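Local coordinates for Blr3880 protein (Bradyrhizobium japonicum, PDB 2OOD) that probably catalyses the hydrolytic deamination of guanine to xanthine and ammonia, with one zinc ion bound per subunit, at residues F13-D18 / S380-G385; E180-D185 / K217-L222; S334-L339 / F442-V447; F32-L37 / G430-D435. All blocks are in the same frame, centred on the assembly; numbering follows the deposited sequence.

Contact 1 (F13-D18 / S380-G385); sequences FDFVDD and SVTLGG
Leu383 presses its CD2 methyl against the backbone of Phe15, and here the two segments pack most closely. Leu383 CD2 is 3.5 Å from Phe15 O. It also meets the root of the phenylalanine side chain, with Leu383 CD2 and Phe15 CB 4.1 Å apart. The carbonyl it touches is already hydrogen-bonded to Asn397 ND2, so the methyl lies beside a polar atom that has its partner. The Phe15 and Thr382 side chains cross at about a right angle, Phe15 CD2 4.0 Å from Thr382 OG1. CG of Phe15 is anti to its carbonyl carbon and beside the backbone N (chi1 -64°), and the ring beyond it meets Trp379 edge-to-face and packs on Phe378 and Tyr375. The contact joins the N-terminal part of the chain to the barrel of the amidohydrolase fold: strand 11-15 runs parallel to strand 70-81, while 380-385 links helix 374-380 to helix 383-388, beyond the last parallel barrel strand, 320-323. No direct hydrogen bond crosses between the segments. Instead, one water lies in the plane of the Phe15 ring, at its edge, and accepts from Phe15 N at 3.1 Å. The same water donates to Thr382 OG1 at 2.8 Å, and that hydroxyl is also bonded to Phe378 O. Toward solvent the packing thins out. Leu383 CD2 comes no nearer than 4.0 Å to Asp17 N, and at Val16 and Asp17 CB is directed away from 380-385.

Contact 2 (E180-D185 / K217-L222); sequences ENFYRD and KACQRL
The guanidinium of Arg221 lies flat on one face of the Tyr183 ring, a cation-pi stack with centres 3.9 Å apart and planes tilted by only 17°. It is shifted toward the phenol end, where Tyr183 OH sits over a face of the guanidinium rather than in its plane. OH and NH1 are therefore close without being hydrogen-bonded. At the edge of the same ring, near its plane, Leu222 CG comes to 3.6 Å from Tyr183 CD1. The neighbouring Phe182 ring takes Ala218 CB at its edge, while Cys219 SG approaches Phe182 CE2 obliquely at 3.8 Å, a sulfur-aromatic contact. Leu222 divides its methyls between the rings: CD2 goes to Tyr183, and CD1 lies 3.7 Å from Phe182 CE2. Helices 179-193 and 213-225 are neighbours on the outside of the TIM barrel, following strands 160-166 and 199-205, and these segments run nearly parallel at 20° with axes 9.7 Å apart. An alanine in place of Tyr183 would probably leave the Arg221 guanidinium without its aromatic platform and freer to turn, and Glu225 without a hydroxyl partner. Glu225 hydrogen-bonds Tyr183 OH through OE1 and forms a salt bridge to Arg221 NH1 through OE2, so its negative charge probably offsets the positive charge held against the ring.

Contact 3 (S334-L339 / F442-V447); sequences SMISVL and FAVMMV
Leu339 and Met445, a selenomethionine, carry much of the apolar packing. The selenomethionine chain is extended beyond CG, with CE anti to CB (chi3 174°), and it passes the leucine obliquely: Met445 CE reaches Leu339 CD1 at 3.3 Å, and Met445 CG lies 3.7 Å from the same methyl. Ile336 and Val444 form a second apolar pair, Ile336 CG2 and Val444 CG1 being 4.0 Å apart. Ile336 CG2 also rests on the helix backbone, 3.6 Å from Val444 O. The segments of helices 335-352 and 434-447 cross steeply at -81°, with axes 8.1 Å apart. The first of these helices follows the last parallel strand of the TIM barrel, 320-323, so the contact sets a late helix of the chain across the start of a barrel helix. Polar interactions stay within each side or go beyond the contact. Ser334 is the N-cap of helix 335-352, its OG accepting from Ile336 N at 3.2 Å while also bonding Ala130 O. Segment 442-447 also meets the second subunit: Met446 O accepts from Asn331 ND2 of that subunit, and Phe442 meets its Tyr91 edge-to-face.

Contact 4 (F32-L37 / G430-D435); sequences FHQDGL and GPRTVD
Phe32 turns one face of its ring to the backbone at Thr433, whose carbonyl carbon stands 3.5 Å above the ring plane, offset toward the rim. On the opposite face the backbone N of Gln34 lies toward the rim. Two carbonyl oxygens approach the edge near the ring plane: Pro431 O is 3.4 Å from Phe32 CZ, and Arg432 O is 3.6 Å from Phe32 CE2. Oxygens at the rim probably suit the slightly positive ring hydrogens. CG of Phe32 is anti to the backbone N (chi1 174°), which starts the ring toward the loop, while Phe32 CB stays back to meet Val434 CB at 3.7 Å. Strand 30-33 pairs with strand 11-15, and after the corner at Gln34 and Asp35 the chain enters strand 36-41 of the four-stranded N-terminal sheet. The contact therefore places the bend between two sheets against the loop that leads into helix 434-447. Thr433 is the N-cap of that helix, its OG1 bonding Glu436 N. An alanine in place of Phe32 would probably open a gap beside Pro431, Arg432 and Thr433, since only CB would remain to meet Val434. Nearer the solvent, the Gln34 chain is extended beyond CG and brings OE1 to 3.2 Å from Arg432 CA. Gln34 OE1 also lies beside Arg432 CB at 3.6 Å, so the amide meets the base of that side chain and not its charge. The guanidinium of Arg432 forms a salt bridge with Glu436 instead.

Overall arrangement
Contacts 1, 3 and 4 cluster, their centres 15 to 20 Å apart, whereas contact 2 lies on the opposite side of the chain's centre, its centre 35 to 50 Å from theirs. Contacts 1 and 4 share a sheet through neighbouring strands 11-15 and 30-33, and touch where Phe13 meets Val434 and Phe32. Contact 1 reaches contact 3 through Val381, which packs on Met335 and Leu339; contacts 3 and 4 both use helix 434-447. Along the chain these three interlock, each pair with alternating segments, and so tie the N-terminal strands to late helices. Contact 2, nested within contacts 1 and 4, closes before contact 3 opens and joins consecutive outer barrel helices.

Contact 1 (F13-D18 / S380-G385)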
loop_
_atom_site.group_PDB
_atom_site.type_symbol
_atom_site.label_atom_id
_atom_site.label_comp_id
_atom_site.label_asym_id
_atom_site.label_seq_id
_atom_site.Cartn_x
_atom_site.Cartn_y
_atom_site.Cartn_z
ATOM N N PHE A 13 -1.958 23.237 9.888
ATOM C CA PHE A 13 -1.067 22.319 10.597
ATOM C C PHE A 13 0.276 22.242 9.866
ATOM O O PHE A 13 0.345 21.783 8.731
ATOM C CB PHE A 13 -1.688 20.916 10.657
ATOM C CG PHE A 13 -0.952 19.948 11.559
ATOM C CD1 PHE A 13 -1.403 19.695 12.851
ATOM C CD2 PHE A 13 0.187 19.282 11.117
ATOM C CE1 PHE A 13 -0.731 18.793 13.686
ATOM C CE2 PHE A 13 0.860 18.381 11.950
ATOM C CZ PHE A 13 0.396 18.142 13.232
ATOM N N ASP A 14 1.345 22.694 10.507
ATOM C CA ASP A 14 2.660 22.621 9.882
ATOM C C ASP A 14 3.741 22.426 10.941
ATOM O O ASP A 14 3.440 22.316 12.126
ATOM C CB ASP A 14 2.919 23.864 9.010
ATOM C CG ASP A 14 3.046 25.147 9.814
ATOM O OD1 ASP A 14 2.311 25.325 10.812
ATOM O OD2 ASP A 14 3.885 25.988 9.427
ATOM N N PHE A 15 4.996 22.377 10.522
ATOM C CA PHE A 15 6.080 22.144 11.465
ATOM C C PHE A 15 7.071 23.286 11.610
ATOM O O PHE A 15 7.295 24.054 10.676
ATOM C CB PHE A 15 6.823 20.871 11.059
ATOM C CG PHE A 15 5.981 19.635 11.149
ATOM C CD1 PHE A 15 5.901 18.920 12.334
ATOM C CD2 PHE A 15 5.241 19.199 10.059
ATOM C CE1 PHE A 15 5.096 17.786 12.434
ATOM C CE2 PHE A 15 4.430 18.060 10.153
ATOM C CZ PHE A 15 4.362 17.359 11.343
ATOM N N VAL A 16 7.671 23.382 12.791
ATOM C CA VAL A 16 8.659 24.413 13.077
ATOM C C VAL A 16 9.973 23.767 13.508
ATOM O O VAL A 16 10.977 24.454 13.703
ATOM C CB VAL A 16 8.187 25.351 14.201
ATOM C CG1 VAL A 16 7.063 26.233 13.703
ATOM C CG2 VAL A 16 7.721 24.535 15.392
ATOM N N ASP A 17 9.957 22.446 13.649
ATOM C CA ASP A 17 11.142 21.701 14.050
ATOM C C ASP A 17 10.982 20.230 13.678
ATOM O O ASP A 17 9.926 19.808 13.202
ATOM C CB ASP A 17 11.348 21.826 15.560
ATOM C CG ASP A 17 12.784 21.558 15.986
ATOM O OD1 ASP A 17 13.637 21.237 15.120
ATOM O OD2 ASP A 17 13.053 21.677 17.200
ATOM N N ASP A 18 12.036 19.457 13.909
ATOM C CA ASP A 18 12.062 18.028 13.616
ATOM C C ASP A 18 11.438 17.221 14.760
ATOM O O ASP A 18 11.903 17.287 15.888
ATOM C CB ASP A 18 13.517 17.601 13.407
ATOM C CG ASP A 18 13.665 16.118 13.175
ATOM O OD1 ASP A 18 12.648 15.400 13.284
ATOM O OD2 ASP A 18 14.798 15.674 12.889
ATOM N N SER A 380 8.340 14.870 7.291
ATOM C CA SER A 380 9.175 14.320 6.220
ATOM C C SER A 380 8.745 14.679 4.807
ATOM O O SER A 380 9.585 14.790 3.924
ATOM C CB SER A 380 9.254 12.795 6.332
ATOM O OG SER A 380 10.082 12.404 7.409
ATOM N N VAL A 381 7.446 14.846 4.580
ATOM C CA VAL A 381 6.970 15.195 3.246
ATOM C C VAL A 381 6.830 16.710 3.068
ATOM O O VAL A 381 6.360 17.178 2.031
ATOM C CB VAL A 381 5.622 14.509 2.926
ATOM C CG1 VAL A 381 5.787 13.002 2.978
ATOM C CG2 VAL A 381 4.561 14.962 3.907
ATOM N N THR A 382 7.239 17.470 4.084
ATOM C CA THR A 382 7.184 18.926 4.019
ATOM C C THR A 382 8.485 19.549 4.511
ATOM O O THR A 382 9.492 19.470 3.817
ATOM C CB THR A 382 6.001 19.509 4.826
ATOM O OG1 THR A 382 6.191 19.253 6.220
ATOM C CG2 THR A 382 4.680 18.897 4.355
ATOM N N LEU A 383 8.482 20.149 5.699
ATOM C CA LEU A 383 9.690 20.801 6.216
ATOM C C LEU A 383 10.948 19.932 6.136
ATOM O O LEU A 383 12.021 20.403 5.731
ATOM C CB LEU A 383 9.476 21.270 7.657
ATOM C CG LEU A 383 10.625 22.099 8.247
ATOM C CD1 LEU A 383 10.905 23.309 7.365
ATOM C CD2 LEU A 383 10.267 22.540 9.650
ATOM N N GLY A 384 10.810 18.664 6.519
ATOM C CA GLY A 384 11.936 17.748 6.478
ATOM C C GLY A 384 12.430 17.529 5.064
ATOM O O GLY A 384 13.628 17.498 4.813
ATOM N N GLY A 385 11.499 17.374 4.135
ATOM C CA GLY A 385 11.879 17.169 2.754
ATOM C C GLY A 385 12.519 18.412 2.180
ATOM O O GLY A 385 13.397 18.320 1.323
HETATM O O HOH W 1 5.776 21.639 7.624
#

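Contact 2 (E180-D185 / K217-L222)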
loop_
_atom_site.group_PDB
_atom_site.type_symbol
_atom_site.label_atom_id
_atom_site.label_comp_id
_atom_site.label_asym_id
_atom_site.label_seq_id
_atom_site.Cartn_x
_atom_site.Cartn_y
_atom_site.Cartn_z
ATOM N N GLU A 180 30.472 13.473 -23.688
ATOM C CA GLU A 180 30.678 14.784 -24.303
ATOM C C GLU A 180 29.339 15.489 -24.507
ATOM O O GLU A 180 29.128 16.598 -23.996
ATOM C CB GLU A 180 31.405 14.638 -25.646
ATOM C CG GLU A 180 32.882 14.211 -25.534
ATOM C CD GLU A 180 33.079 12.855 -24.823
ATOM O OE1 GLU A 180 32.580 11.817 -25.335
ATOM O OE2 GLU A 180 33.741 12.830 -23.749
ATOM N N ASN A 181 28.435 14.845 -25.248
ATOM C CA ASN A 181 27.111 15.414 -25.495
ATOM C C ASN A 181 26.390 15.711 -24.180
ATOM O O ASN A 181 25.697 16.723 -24.045
ATOM C CB ASN A 181 26.261 14.461 -26.340
ATOM C CG ASN A 181 26.795 14.304 -27.753
ATOM O OD1 ASN A 181 27.208 15.279 -28.388
ATOM N ND2 ASN A 181 26.778 13.078 -28.259
ATOM N N PHE A 182 26.549 14.823 -23.208
ATOM C CA PHE A 182 25.920 15.028 -21.917
ATOM C C PHE A 182 26.411 16.343 -21.304
ATOM O O PHE A 182 25.612 17.154 -20.819
ATOM C CB PHE A 182 26.251 13.874 -20.967
ATOM C CG PHE A 182 25.766 14.097 -19.568
ATOM C CD1 PHE A 182 24.425 13.945 -19.251
ATOM C CD2 PHE A 182 26.646 14.520 -18.576
ATOM C CE1 PHE A 182 23.964 14.214 -17.963
ATOM C CE2 PHE A 182 26.193 14.795 -17.285
ATOM C CZ PHE A 182 24.850 14.641 -16.982
ATOM N N TYR A 183 27.726 16.546 -21.309
ATOM C CA TYR A 183 28.294 17.770 -20.751
ATOM C C TYR A 183 27.801 18.975 -21.535
ATOM O O TYR A 183 27.447 20.009 -20.962
ATOM C CB TYR A 183 29.818 17.750 -20.822
ATOM C CG TYR A 183 30.430 19.073 -20.419
ATOM C CD1 TYR A 183 30.391 19.494 -19.104
ATOM C CD2 TYR A 183 31.021 19.914 -21.359
ATOM C CE1 TYR A 183 30.924 20.719 -18.720
ATOM C CE2 TYR A 183 31.559 21.150 -20.988
ATOM C CZ TYR A 183 31.507 21.543 -19.660
ATOM O OH TYR A 183 32.041 22.751 -19.246
ATOM N N ARG A 184 27.801 18.836 -22.856
ATOM C CA ARG A 184 27.359 19.903 -23.741
ATOM C C ARG A 184 25.912 20.282 -23.424
ATOM O O ARG A 184 25.627 21.428 -23.069
ATOM C CB ARG A 184 27.471 19.441 -25.191
ATOM C CG ARG A 184 27.174 20.510 -26.235
ATOM C CD ARG A 184 26.925 19.839 -27.582
ATOM N NE ARG A 184 25.752 18.965 -27.506
ATOM C CZ ARG A 184 25.448 18.031 -28.402
ATOM N NH1 ARG A 184 26.239 17.837 -29.456
ATOM N NH2 ARG A 184 24.348 17.294 -28.249
ATOM N N ASP A 185 25.009 19.309 -23.537
ATOM C CA ASP A 185 23.594 19.551 -23.272
ATOM C C ASP A 185 23.302 20.022 -21.847
ATOM O O ASP A 185 22.524 20.960 -21.654
ATOM C CB ASP A 185 22.768 18.305 -23.588
ATOM C CG ASP A 185 22.904 17.872 -25.039
ATOM O OD1 ASP A 185 23.173 18.734 -25.901
ATOM O OD2 ASP A 185 22.727 16.670 -25.325
ATOM N N LYS A 217 33.026 11.959 -14.515
ATOM C CA LYS A 217 34.051 12.997 -14.485
ATOM C C LYS A 217 33.430 14.270 -15.080
ATOM O O LYS A 217 33.768 15.396 -14.690
ATOM C CB LYS A 217 35.292 12.559 -15.279
ATOM C CG LYS A 217 36.526 13.402 -14.955
ATOM C CD LYS A 217 37.807 12.897 -15.646
ATOM C CE LYS A 217 38.474 11.701 -14.913
ATOM N NZ LYS A 217 37.749 10.379 -15.013
ATOM N N ALA A 218 32.498 14.072 -16.012
ATOM C CA ALA A 218 31.795 15.173 -16.653
ATOM C C ALA A 218 30.891 15.858 -15.618
ATOM O O ALA A 218 30.821 17.093 -15.555
ATOM C CB ALA A 218 30.960 14.648 -17.821
ATOM N N CYS A 219 30.201 15.050 -14.811
ATOM C CA CYS A 219 29.315 15.577 -13.773
ATOM C C CYS A 219 30.152 16.376 -12.799
ATOM O O CYS A 219 29.716 17.403 -12.283
ATOM C CB CYS A 219 28.622 14.442 -13.016
ATOM S SG CYS A 219 27.511 13.451 -14.023
ATOM N N GLN A 220 31.359 15.885 -12.544
ATOM C CA GLN A 220 32.279 16.547 -11.635
ATOM C C GLN A 220 32.583 17.932 -12.196
ATOM O O GLN A 220 32.481 18.932 -11.478
ATOM C CB GLN A 220 33.564 15.729 -11.503
ATOM C CG GLN A 220 34.652 16.397 -10.691
ATOM C CD GLN A 220 35.879 15.511 -10.533
ATOM O OE1 GLN A 220 36.295 14.821 -11.476
ATOM N NE2 GLN A 220 36.474 15.534 -9.343
ATOM N N ARG A 221 32.942 17.984 -13.479
ATOM C CA ARG A 221 33.244 19.256 -14.133
ATOM C C ARG A 221 32.043 20.205 -14.044
ATOM O O ARG A 221 32.184 21.375 -13.670
ATOM C CB ARG A 221 33.617 19.039 -15.606
ATOM C CG ARG A 221 33.570 20.324 -16.423
ATOM C CD ARG A 221 34.815 20.538 -17.273
ATOM N NE ARG A 221 34.653 20.131 -18.670
ATOM C CZ ARG A 221 34.811 20.952 -19.708
ATOM N NH1 ARG A 221 35.124 22.227 -19.509
ATOM N NH2 ARG A 221 34.684 20.495 -20.950
ATOM N N LEU A 222 30.864 19.692 -14.384
ATOM C CA LEU A 222 29.655 20.492 -14.332
ATOM C C LEU A 222 29.446 21.084 -12.945
ATOM O O LEU A 222 29.191 22.280 -12.798
ATOM C CB LEU A 222 28.455 19.633 -14.719
ATOM C CG LEU A 222 28.314 19.383 -16.217
ATOM C CD1 LEU A 222 27.320 18.269 -16.487
ATOM C CD2 LEU A 222 27.876 20.683 -16.878
#

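Contact 3 (S334-L339 / F442-V447)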
loop_
_atom_site.group_PDB
_atom_site.type_symbol
_atom_site.label_atom_id
_atom_site.label_comp_id
_atom_site.label_asym_id
_atom_site.label_seq_id
_atom_site.Cartn_x
_atom_site.Cartn_y
_atom_site.Cartn_z
ATOM N N SER A 334 1.086 9.744 -5.103
ATOM C CA SER A 334 0.906 10.558 -3.912
ATOM C C SER A 334 1.858 10.289 -2.751
ATOM O O SER A 334 2.193 9.144 -2.464
ATOM C CB SER A 334 -0.526 10.414 -3.413
ATOM O OG SER A 334 -0.761 11.302 -2.339
HETATM N N MSE A 335 2.282 11.355 -2.078
HETATM C CA MSE A 335 3.162 11.226 -0.926
HETATM C C MSE A 335 2.387 10.617 0.240
HETATM O O MSE A 335 2.975 10.122 1.200
HETATM C CB MSE A 335 3.722 12.583 -0.514
HETATM C CG MSE A 335 4.677 13.176 -1.521
HETATM SE SE MSE A 335 6.074 11.915 -2.030
HETATM C CE MSE A 335 7.028 11.827 -0.327
ATOM N N ILE A 336 1.063 10.658 0.154
ATOM C CA ILE A 336 0.227 10.083 1.192
ATOM C C ILE A 336 0.347 8.565 1.096
ATOM O O ILE A 336 0.398 7.875 2.112
ATOM C CB ILE A 336 -1.242 10.504 1.007
ATOM C CG1 ILE A 336 -1.364 12.011 1.187
ATOM C CG2 ILE A 336 -2.132 9.801 2.007
ATOM C CD1 ILE A 336 -2.746 12.518 0.925
ATOM N N SER A 337 0.401 8.050 -0.130
ATOM C CA SER A 337 0.533 6.616 -0.361
ATOM C C SER A 337 1.935 6.176 0.013
ATOM O O SER A 337 2.143 5.046 0.451
ATOM C CB SER A 337 0.277 6.283 -1.827
ATOM O OG SER A 337 -1.065 6.549 -2.187
ATOM N N VAL A 338 2.898 7.072 -0.174
ATOM C CA VAL A 338 4.288 6.794 0.162
ATOM C C VAL A 338 4.420 6.636 1.673
ATOM O O VAL A 338 5.157 5.769 2.144
ATOM C CB VAL A 338 5.225 7.937 -0.302
ATOM C CG1 VAL A 338 6.598 7.776 0.322
ATOM C CG2 VAL A 338 5.336 7.933 -1.814
ATOM N N LEU A 339 3.700 7.470 2.426
ATOM C CA LEU A 339 3.739 7.413 3.884
ATOM C C LEU A 339 3.140 6.112 4.398
ATOM O O LEU A 339 3.561 5.601 5.435
ATOM C CB LEU A 339 3.008 8.617 4.498
ATOM C CG LEU A 339 3.749 9.959 4.387
ATOM C CD1 LEU A 339 2.856 11.104 4.843
ATOM C CD2 LEU A 339 5.027 9.904 5.212
ATOM N N PHE A 442 -2.877 10.900 10.746
ATOM C CA PHE A 442 -2.392 9.536 10.692
ATOM C C PHE A 442 -3.445 8.689 9.984
ATOM O O PHE A 442 -3.122 7.704 9.329
ATOM C CB PHE A 442 -2.147 8.964 12.088
ATOM C CG PHE A 442 -1.411 7.650 12.073
ATOM C CD1 PHE A 442 -0.053 7.598 11.744
ATOM C CD2 PHE A 442 -2.077 6.454 12.320
ATOM C CE1 PHE A 442 0.622 6.372 11.661
ATOM C CE2 PHE A 442 -1.401 5.227 12.236
ATOM C CZ PHE A 442 -0.058 5.195 11.906
ATOM N N ALA A 443 -4.710 9.067 10.130
ATOM C CA ALA A 443 -5.781 8.335 9.476
ATOM C C ALA A 443 -5.754 8.655 7.981
ATOM O O ALA A 443 -6.148 7.832 7.161
ATOM C CB ALA A 443 -7.115 8.716 10.073
ATOM N N VAL A 444 -5.300 9.855 7.625
ATOM C CA VAL A 444 -5.206 10.232 6.222
ATOM C C VAL A 444 -4.173 9.319 5.573
ATOM O O VAL A 444 -4.416 8.745 4.514
ATOM C CB VAL A 444 -4.753 11.690 6.059
ATOM C CG1 VAL A 444 -4.255 11.924 4.654
ATOM C CG2 VAL A 444 -5.906 12.620 6.353
HETATM N N MSE A 445 -3.025 9.189 6.238
HETATM C CA MSE A 445 -1.913 8.349 5.790
HETATM C C MSE A 445 -2.265 6.875 5.614
HETATM O O MSE A 445 -2.069 6.298 4.545
HETATM C CB MSE A 445 -0.768 8.380 6.805
HETATM C CG MSE A 445 0.119 9.594 6.838
HETATM SE SE MSE A 445 1.345 9.392 8.369
HETATM C CE MSE A 445 2.485 10.950 8.080
HETATM N N MSE A 446 -2.767 6.270 6.690
HETATM C CA MSE A 446 -3.072 4.845 6.715
HETATM C C MSE A 446 -4.449 4.362 6.271
HETATM O O MSE A 446 -4.559 3.271 5.717
HETATM C CB MSE A 446 -2.798 4.297 8.118
HETATM C CG MSE A 446 -1.498 4.769 8.745
HETATM SE SE MSE A 446 0.094 4.443 7.653
HETATM C CE MSE A 446 -0.043 2.498 7.479
ATOM N N VAL A 447 -5.503 5.135 6.519
ATOM C CA VAL A 447 -6.833 4.689 6.117
ATOM C C VAL A 447 -7.312 5.315 4.814
ATOM O O VAL A 447 -8.168 4.749 4.134
ATOM C CB VAL A 447 -7.873 4.963 7.213
ATOM C CG1 VAL A 447 -9.184 4.306 6.856
ATOM C CG2 VAL A 447 -7.375 4.437 8.533
#

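Contact 4 (F32-L37 / G430-D435)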
loop_
_atom_site.group_PDB
_atom_site.type_symbol
_atom_site.label_atom_id
_atom_site.label_comp_id
_atom_site.label_asym_id
_atom_site.label_seq_id
_atom_site.Cartn_x
_atom_site.Cartn_y
_atom_site.Cartn_z
ATOM N N PHE A 32 -0.194 24.262 15.333
ATOM C CA PHE A 32 -1.591 24.110 14.976
ATOM C C PHE A 32 -2.436 25.360 15.203
ATOM O O PHE A 32 -2.320 26.023 16.233
ATOM C CB PHE A 32 -2.180 22.955 15.775
ATOM C CG PHE A 32 -3.650 22.784 15.597
ATOM C CD1 PHE A 32 -4.164 22.281 14.410
ATOM C CD2 PHE A 32 -4.523 23.087 16.633
ATOM C CE1 PHE A 32 -5.539 22.075 14.254
ATOM C CE2 PHE A 32 -5.898 22.888 16.496
ATOM C CZ PHE A 32 -6.407 22.378 15.303
ATOM N N HIS A 33 -3.283 25.672 14.226
ATOM C CA HIS A 33 -4.195 26.811 14.298
ATOM C C HIS A 33 -5.561 26.289 13.901
ATOM O O HIS A 33 -5.784 25.999 12.731
ATOM C CB HIS A 33 -3.782 27.908 13.316
ATOM C CG HIS A 33 -2.620 28.728 13.778
ATOM N ND1 HIS A 33 -2.643 29.453 14.949
ATOM C CD2 HIS A 33 -1.396 28.933 13.232
ATOM C CE1 HIS A 33 -1.484 30.068 15.106
ATOM N NE2 HIS A 33 -0.710 29.769 14.079
ATOM N N GLN A 34 -6.471 26.144 14.861
ATOM C CA GLN A 34 -7.806 25.654 14.538
ATOM C C GLN A 34 -8.493 26.613 13.573
ATOM O O GLN A 34 -9.234 26.185 12.684
ATOM C CB GLN A 34 -8.667 25.512 15.785
ATOM C CG GLN A 34 -10.046 24.978 15.459
ATOM C CD GLN A 34 -10.934 24.833 16.683
ATOM O OE1 GLN A 34 -10.544 24.231 17.694
ATOM N NE2 GLN A 34 -12.144 25.378 16.595
ATOM N N ASP A 35 -8.243 27.909 13.759
ATOM C CA ASP A 35 -8.814 28.950 12.905
ATOM C C ASP A 35 -7.755 30.023 12.650
ATOM O O ASP A 35 -7.676 31.016 13.376
ATOM C CB ASP A 35 -10.045 29.571 13.576
ATOM C CG ASP A 35 -10.635 30.719 12.767
ATOM O OD1 ASP A 35 -10.738 30.592 11.527
ATOM O OD2 ASP A 35 -11.009 31.752 13.366
ATOM N N GLY A 36 -6.942 29.822 11.620
ATOM C CA GLY A 36 -5.894 30.780 11.334
ATOM C C GLY A 36 -6.047 31.471 10.001
ATOM O O GLY A 36 -6.907 31.116 9.191
ATOM N N LEU A 37 -5.196 32.464 9.769
ATOM C CA LEU A 37 -5.231 33.224 8.534
ATOM C C LEU A 37 -3.829 33.417 7.980
ATOM O O LEU A 37 -2.903 33.801 8.693
ATOM C CB LEU A 37 -5.882 34.588 8.777
ATOM C CG LEU A 37 -5.906 35.583 7.612
ATOM C CD1 LEU A 37 -6.743 35.028 6.472
ATOM C CD2 LEU A 37 -6.474 36.911 8.088
ATOM N N GLY A 430 -14.505 18.294 13.293
ATOM C CA GLY A 430 -13.300 19.129 13.302
ATOM C C GLY A 430 -12.261 19.061 14.421
ATOM O O GLY A 430 -12.609 19.167 15.597
ATOM N N PRO A 431 -10.961 18.914 14.086
ATOM C CA PRO A 431 -9.879 18.839 15.080
ATOM C C PRO A 431 -9.754 20.137 15.897
ATOM O O PRO A 431 -9.640 21.227 15.333
ATOM C CB PRO A 431 -8.645 18.562 14.220
ATOM C CG PRO A 431 -8.942 19.323 12.988
ATOM C CD PRO A 431 -10.398 18.952 12.726
ATOM N N ARG A 432 -9.761 20.001 17.221
ATOM C CA ARG A 432 -9.693 21.147 18.127
ATOM C C ARG A 432 -8.331 21.401 18.767
ATOM O O ARG A 432 -8.106 22.469 19.343
ATOM C CB ARG A 432 -10.756 20.980 19.216
ATOM C CG ARG A 432 -12.145 20.756 18.631
ATOM C CD ARG A 432 -13.076 20.069 19.599
ATOM N NE ARG A 432 -12.542 18.788 20.046
ATOM C CZ ARG A 432 -13.200 17.942 20.832
ATOM N NH1 ARG A 432 -14.423 18.244 21.254
ATOM N NH2 ARG A 432 -12.635 16.802 21.208
ATOM N N THR A 433 -7.428 20.428 18.663
ATOM C CA THR A 433 -6.085 20.554 19.236
ATOM C C THR A 433 -5.048 19.922 18.317
ATOM O O THR A 433 -5.388 19.089 17.476
ATOM C CB THR A 433 -5.990 19.843 20.584
ATOM O OG1 THR A 433 -6.192 18.442 20.386
ATOM C CG2 THR A 433 -7.050 20.351 21.535
ATOM N N VAL A 434 -3.785 20.303 18.486
ATOM C CA VAL A 434 -2.721 19.750 17.660
ATOM C C VAL A 434 -2.706 18.217 17.697
ATOM O O VAL A 434 -2.382 17.575 16.701
ATOM C CB VAL A 434 -1.342 20.265 18.098
ATOM C CG1 VAL A 434 -1.053 19.833 19.514
ATOM C CG2 VAL A 434 -0.283 19.748 17.154
ATOM N N ASP A 435 -3.062 17.635 18.840
ATOM C CA ASP A 435 -3.089 16.180 18.977
ATOM C C ASP A 435 -4.220 15.580 18.145
ATOM O O ASP A 435 -4.041 14.538 17.506
ATOM C CB ASP A 435 -3.286 15.772 20.441
ATOM C CG ASP A 435 -2.292 16.446 21.378
ATOM O OD1 ASP A 435 -1.074 16.107 21.323
ATOM O OD2 ASP A 435 -2.736 17.328 22.167
#